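Local coordinates for protein (R)-specific secondary-alkylsulfatase (Pseudomonas sp., PDB 2YHE) that hydrolyses (R)-secondary-alkyl sulfates enantioselectively with strict inversion of configuration, releasing (S)-secondary alcohols and sulfate at a two-zinc centre, at residues M135-G140 / A158-Y163; A325-A330 / Y428-G433. One frame throughout, in Å; residues are numbered along the deposited sequence.

Contact 1: residues M135-G140 / A158-Y163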
loop_
_atom_site.group_PDB
_atom_site.type_symbol
_atom_site.label_atom_id
_atom_site.label_comp_id
_atom_site.label_asym_id
_atom_site.label_seq_id
_atom_site.Cartn_x
_atom_site.Cartn_y
_atom_site.Cartn_z
ATOM N N MET A 135 -25.500 14.644 -5.225
ATOM C CA MET A 135 -25.474 15.808 -4.330
ATOM C C MET A 135 -26.687 15.686 -3.420
ATOM O O MET A 135 -27.810 15.535 -3.906
ATOM C CB MET A 135 -25.489 17.133 -5.097
ATOM C CG MET A 135 -25.465 18.360 -4.198
ATOM S SD MET A 135 -25.847 19.917 -5.093
ATOM C CE MET A 135 -24.200 20.401 -5.620
ATOM N N THR A 136 -26.458 15.688 -2.106
ATOM C CA THR A 136 -27.544 15.656 -1.131
ATOM C C THR A 136 -27.832 17.098 -0.704
ATOM O O THR A 136 -26.906 17.843 -0.358
ATOM C CB THR A 136 -27.223 14.707 0.006
ATOM O OG1 THR A 136 -27.061 13.400 -0.550
ATOM C CG2 THR A 136 -28.313 14.683 1.077
ATOM N N ILE A 137 -29.107 17.503 -0.792
ATOM C CA ILE A 137 -29.562 18.847 -0.412
ATOM C C ILE A 137 -30.538 18.758 0.765
ATOM O O ILE A 137 -31.623 18.190 0.621
ATOM C CB ILE A 137 -30.138 19.676 -1.624
ATOM C CG1 ILE A 137 -29.093 19.844 -2.756
ATOM C CG2 ILE A 137 -30.645 21.053 -1.153
ATOM C CD1 ILE A 137 -29.648 19.876 -4.158
ATOM N N ILE A 138 -30.136 19.308 1.924
ATOM C CA ILE A 138 -30.968 19.364 3.133
ATOM C C ILE A 138 -31.472 20.794 3.323
ATOM O O ILE A 138 -30.672 21.740 3.326
ATOM C CB ILE A 138 -30.281 18.825 4.433
ATOM C CG1 ILE A 138 -29.553 17.486 4.213
ATOM C CG2 ILE A 138 -31.294 18.706 5.586
ATOM C CD1 ILE A 138 -28.280 17.283 5.129
ATOM N N GLU A 139 -32.801 20.942 3.473
ATOM C CA GLU A 139 -33.479 22.234 3.679
ATOM C C GLU A 139 -33.504 22.562 5.161
ATOM O O GLU A 139 -34.191 21.876 5.936
ATOM C CB GLU A 139 -34.907 22.214 3.104
ATOM C CG GLU A 139 -34.945 22.119 1.590
ATOM C CD GLU A 139 -36.306 21.998 0.939
ATOM O OE1 GLU A 139 -37.295 21.658 1.628
ATOM O OE2 GLU A 139 -36.374 22.205 -0.291
ATOM N N GLY A 140 -32.731 23.584 5.540
ATOM C CA GLY A 140 -32.618 24.028 6.922
ATOM C C GLY A 140 -33.634 25.076 7.318
ATOM O O GLY A 140 -34.686 25.215 6.679
ATOM N N ALA A 158 -25.332 23.050 -12.447
ATOM C CA ALA A 158 -26.443 22.363 -13.136
ATOM C C ALA A 158 -27.391 21.664 -12.153
ATOM O O ALA A 158 -28.617 21.819 -12.232
ATOM C CB ALA A 158 -25.890 21.340 -14.123
ATOM N N ALA A 159 -26.804 20.907 -11.217
ATOM C CA ALA A 159 -27.527 20.162 -10.187
ATOM C C ALA A 159 -28.334 21.109 -9.279
ATOM O O ALA A 159 -29.519 20.863 -9.007
ATOM C CB ALA A 159 -26.546 19.355 -9.363
ATOM N N LEU A 160 -27.691 22.212 -8.845
ATOM C CA LEU A 160 -28.329 23.210 -8.000
ATOM C C LEU A 160 -29.440 23.956 -8.753
ATOM O O LEU A 160 -30.462 24.301 -8.154
ATOM C CB LEU A 160 -27.266 24.176 -7.474
ATOM C CG LEU A 160 -27.477 24.717 -6.080
ATOM C CD1 LEU A 160 -27.570 23.588 -5.036
ATOM C CD2 LEU A 160 -26.354 25.612 -5.722
ATOM N N ASP A 161 -29.256 24.159 -10.075
ATOM C CA ASP A 161 -30.260 24.818 -10.900
ATOM C C ASP A 161 -31.499 23.960 -11.079
ATOM O O ASP A 161 -32.611 24.467 -10.985
ATOM C CB ASP A 161 -29.675 25.272 -12.245
ATOM C CG ASP A 161 -28.690 26.427 -12.122
ATOM O OD1 ASP A 161 -28.660 27.082 -11.038
ATOM O OD2 ASP A 161 -27.920 26.659 -13.090
ATOM N N LEU A 162 -31.310 22.658 -11.269
ATOM C CA LEU A 162 -32.413 21.711 -11.406
ATOM C C LEU A 162 -33.230 21.725 -10.116
ATOM O O LEU A 162 -34.463 21.748 -10.174
ATOM C CB LEU A 162 -31.889 20.292 -11.731
ATOM C CG LEU A 162 -32.902 19.136 -11.740
ATOM C CD1 LEU A 162 -34.093 19.403 -12.671
ATOM C CD2 LEU A 162 -32.212 17.818 -12.104
ATOM N N TYR A 163 -32.526 21.780 -8.957
ATOM C CA TYR A 163 -33.139 21.846 -7.635
ATOM C C TYR A 163 -33.969 23.124 -7.500
ATOM O O TYR A 163 -35.126 23.050 -7.093
ATOM C CB TYR A 163 -32.067 21.751 -6.524
ATOM C CG TYR A 163 -32.615 22.074 -5.149
ATOM C CD1 TYR A 163 -33.401 21.153 -4.453
ATOM C CD2 TYR A 163 -32.394 23.317 -4.565
ATOM C CE1 TYR A 163 -33.923 21.453 -3.202
ATOM C CE2 TYR A 163 -32.941 23.638 -3.327
ATOM C CZ TYR A 163 -33.691 22.698 -2.643
ATOM O OH TYR A 163 -34.219 23.025 -1.421
#
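The phenol ring of Tyr163 carries this contact: the branch methyl of Ile137 lies over one face and the carboxylate of Glu139 meets the ring at its hydroxyl edge. Here a helix of the metallo-beta-lactamase fold packs on a sheet, helix 153-164 running obliquely over strand 135-139, with the axes of the short segments 10.3 Å apart and their directions at 40°. Ile137 CG2 stands 4.0 Å from the centroid of the Tyr163 ring, 18° off the normal, a CH-pi contact displaced toward the hydroxyl end. The other branch of Ile137 serves the root of the same ring, CD1 lying 3.8 Å from Tyr163 CG. A beta-branched side chain suits this place because its two arms can spread along one aromatic face. The ring reaches the strand because Tyr163 CG is anti to the backbone N, and Leu144 of strand 144-147 and Leu117 of strand 116-119 add apolar cover.

Further toward the start of the strand the contact is wholly apolar. Met135 SD touches Leu160 CD1 at 4.1 Å, while the small Ala159 lets the helix come near, its CB 4.4 Å from Met135 SD. The unbranched, flexible thioether also packs on Leu146 and Ile191.

At the far end the chemistry turns polar where burial lessens. Glu139 OE2 also pairs with Arg167, a second partner that probably stabilises its charge. Carboxylate and ring planes are 66° apart, and Tyr163 OH donates a 2.6 Å hydrogen bond to the anti lone pair of Glu139 OE2.

Contact 2: residues A325-A330 / Y428-G433. With SO4 (sulfate ion), chain I.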
loop_
_atom_site.group_PDB
_atom_site.type_symbol
_atom_site.label_atom_id
_atom_site.label_comp_id
_atom_site.label_asym_id
_atom_site.label_seq_id
_atom_site.Cartn_x
_atom_site.Cartn_y
_atom_site.Cartn_z
ATOM N N ALA A 325 -4.539 5.113 -6.657
ATOM C CA ALA A 325 -4.700 5.733 -5.325
ATOM C C ALA A 325 -4.123 4.762 -4.300
ATOM O O ALA A 325 -3.735 3.664 -4.684
ATOM C CB ALA A 325 -6.167 6.031 -5.024
ATOM N N GLU A 326 -4.040 5.159 -3.017
ATOM C CA GLU A 326 -3.471 4.281 -1.986
ATOM C C GLU A 326 -4.368 3.052 -1.750
ATOM O O GLU A 326 -5.585 3.194 -1.917
ATOM C CB GLU A 326 -3.241 5.065 -0.697
ATOM C CG GLU A 326 -2.202 6.177 -0.825
ATOM C CD GLU A 326 -2.097 7.173 0.328
ATOM O OE1 GLU A 326 -2.383 6.795 1.491
ATOM O OE2 GLU A 326 -1.726 8.342 0.060
ATOM N N VAL A 327 -3.799 1.833 -1.414
ATOM C CA VAL A 327 -4.664 0.674 -1.125
ATOM C C VAL A 327 -5.636 1.011 -0.011
ATOM O O VAL A 327 -5.343 1.808 0.884
ATOM C CB VAL A 327 -4.029 -0.697 -0.794
ATOM C CG1 VAL A 327 -4.237 -1.728 -1.895
ATOM C CG2 VAL A 327 -2.607 -0.605 -0.316
ATOM N N ARG A 328 -6.767 0.338 -0.046
ATOM C CA ARG A 328 -7.820 0.510 0.914
ATOM C C ARG A 328 -7.835 -0.682 1.857
ATOM O O ARG A 328 -7.414 -1.782 1.474
ATOM C CB ARG A 328 -9.153 0.739 0.162
ATOM C CG ARG A 328 -9.068 2.042 -0.628
ATOM C CD ARG A 328 -10.091 2.196 -1.689
ATOM N NE ARG A 328 -9.901 3.457 -2.428
ATOM C CZ ARG A 328 -10.604 3.812 -3.503
ATOM N NH1 ARG A 328 -11.569 3.019 -3.969
ATOM N NH2 ARG A 328 -10.365 4.967 -4.107
ATOM N N ASP A 329 -8.221 -0.432 3.123
ATOM C CA ASP A 329 -8.275 -1.452 4.167
ATOM C C ASP A 329 -9.692 -2.049 4.230
ATOM O O ASP A 329 -10.633 -1.398 4.720
ATOM C CB ASP A 329 -7.873 -0.835 5.510
ATOM C CG ASP A 329 -7.735 -1.802 6.661
ATOM O OD1 ASP A 329 -8.339 -2.915 6.590
ATOM O OD2 ASP A 329 -7.093 -1.429 7.665
ATOM N N ALA A 330 -9.830 -3.293 3.754
ATOM C CA ALA A 330 -11.106 -4.021 3.742
ATOM C C ALA A 330 -11.538 -4.386 5.172
ATOM O O ALA A 330 -12.734 -4.441 5.441
ATOM C CB ALA A 330 -10.981 -5.287 2.892
ATOM N N TYR A 428 -3.552 -8.752 -0.814
ATOM C CA TYR A 428 -2.179 -9.238 -0.925
ATOM C C TYR A 428 -1.220 -8.044 -0.989
ATOM O O TYR A 428 -0.235 -8.011 -0.259
ATOM C CB TYR A 428 -2.011 -10.116 -2.183
ATOM C CG TYR A 428 -0.689 -10.855 -2.239
ATOM C CD1 TYR A 428 0.464 -10.229 -2.708
ATOM C CD2 TYR A 428 -0.581 -12.166 -1.786
ATOM C CE1 TYR A 428 1.691 -10.900 -2.737
ATOM C CE2 TYR A 428 0.636 -12.842 -1.807
ATOM C CZ TYR A 428 1.763 -12.216 -2.312
ATOM O OH TYR A 428 2.958 -12.900 -2.345
ATOM N N GLN A 429 -1.540 -7.040 -1.830
ATOM C CA GLN A 429 -0.727 -5.842 -1.976
ATOM C C GLN A 429 -0.618 -5.106 -0.668
ATOM O O GLN A 429 0.495 -4.713 -0.294
ATOM C CB GLN A 429 -1.286 -4.917 -3.053
ATOM C CG GLN A 429 -0.416 -3.648 -3.222
ATOM C CD GLN A 429 -1.039 -2.578 -4.055
ATOM O OE1 GLN A 429 -1.364 -2.778 -5.230
ATOM N NE2 GLN A 429 -1.201 -1.409 -3.460
ATOM N N ARG A 430 -1.750 -4.929 0.042
ATOM C CA ARG A 430 -1.754 -4.188 1.309
ATOM C C ARG A 430 -0.840 -4.806 2.346
ATOM O O ARG A 430 -0.019 -4.107 2.929
ATOM C CB ARG A 430 -3.175 -4.044 1.876
ATOM C CG ARG A 430 -3.272 -2.934 2.913
ATOM C CD ARG A 430 -4.629 -2.808 3.547
ATOM N NE ARG A 430 -4.685 -3.514 4.826
ATOM C CZ ARG A 430 -4.408 -2.961 6.003
ATOM N NH1 ARG A 430 -4.021 -1.686 6.072
ATOM N NH2 ARG A 430 -4.483 -3.682 7.115
ATOM N N TYR A 431 -0.996 -6.114 2.583
ATOM C CA TYR A 431 -0.257 -6.848 3.596
ATOM C C TYR A 431 1.166 -7.190 3.200
ATOM O O TYR A 431 2.057 -7.096 4.054
ATOM C CB TYR A 431 -1.038 -8.123 3.984
ATOM C CG TYR A 431 -2.251 -7.844 4.837
ATOM C CD1 TYR A 431 -2.135 -7.675 6.214
ATOM C CD2 TYR A 431 -3.514 -7.740 4.272
ATOM C CE1 TYR A 431 -3.249 -7.406 7.010
ATOM C CE2 TYR A 431 -4.645 -7.492 5.061
ATOM C CZ TYR A 431 -4.506 -7.307 6.432
ATOM O OH TYR A 431 -5.614 -7.070 7.227
ATOM N N LEU A 432 1.384 -7.638 1.930
ATOM C CA LEU A 432 2.701 -8.098 1.484
ATOM C C LEU A 432 3.398 -7.266 0.421
ATOM O O LEU A 432 4.624 -7.122 0.490
ATOM C CB LEU A 432 2.702 -9.596 1.124
ATOM C CG LEU A 432 2.062 -10.569 2.133
ATOM C CD1 LEU A 432 1.868 -11.931 1.515
ATOM C CD2 LEU A 432 2.882 -10.661 3.428
ATOM N N GLY A 433 2.638 -6.756 -0.547
ATOM C CA GLY A 433 3.190 -5.951 -1.637
ATOM C C GLY A 433 3.101 -6.609 -2.999
ATOM O O GLY A 433 2.514 -7.694 -3.142
HETATM S S SO4 I . -12.730 4.940 -7.080
HETATM O O1 SO4 I . -14.191 5.226 -7.100
HETATM O O2 SO4 I . -12.505 3.563 -6.648
HETATM O O3 SO4 I . -12.174 5.161 -8.390
HETATM O O4 SO4 I . -12.105 5.870 -6.167
HETATM O O HOH W 1 -1.819 1.577 -3.957
HETATM O O HOH W 2 -6.713 -4.972 4.973
#
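Val327 is wedged against the last turn of helix 420-431, and this is the tight part of the contact. Its CG1 lies 3.4 Å from Gln429 NE2, and its CG2 sits 4.0 Å from Arg430 CG, so that a short branched residue fills the angle between two long side chains. Gln429 suits this place because its amide has work at both ends: NE2 donates to a water that may in turn donate to Ala325 O, while OE1 accepts from the backbone N of Phe434 of the second subunit.

The side toward Asp329 is looser, held by charge and water. The Arg430 chain bends at chi3 (97°), and with the further turn at chi4 its guanidinium comes broadside to the Asp329 carboxylate. The two planes are stacked, only 20° apart, and Asp329 OD2 lies 3.5 Å from Arg430 NH1, above the guanidinium face. No N-H points at this oxygen, and the salt bridge rests on charge alone. A second water accepts a weak hydrogen bond from Arg430 NE and donates one to Asp329 OD1 at 3.1 Å. The main task of that oxygen is to N-cap helix 330-344, where it accepts from Ala332 N.

Between Val327 and Asp329, Arg328 points away from the helix. Its extended chain presents the guanidinium edge to a sulfate ion, NH1 to O2 at 2.9 Å and NH2 to O4 at 2.8 Å, the latter straighter. Asn318 O also holds NH1; Thr321, Tyr417, Arg323, Gln232 and Asn318 also bind the ion in this type III alkylsulfatase's sulfate-binding site.

In the fold
Contact 1 is a buried joint inside the metallo-beta-lactamase domain, made by a strand and a helix close in sequence. Contact 2 is only partly buried and joins a loop of that domain to a helix of the dimerisation region, with the second subunit close by. They share no element, and the centres of contacts 1 and 2 lie about 36 Å apart, on opposite sides of the chain's centre. The chemistry follows the place. Apolar side chains dominate at 135-140/158-163, with a single polar bond at one end, whereas 325-330/428-433 relies on waters and a stacked ion pair around one valine. Contact 2 also includes Arg328 of the sulfate site, its side chain about 6 Å from a zinc ion.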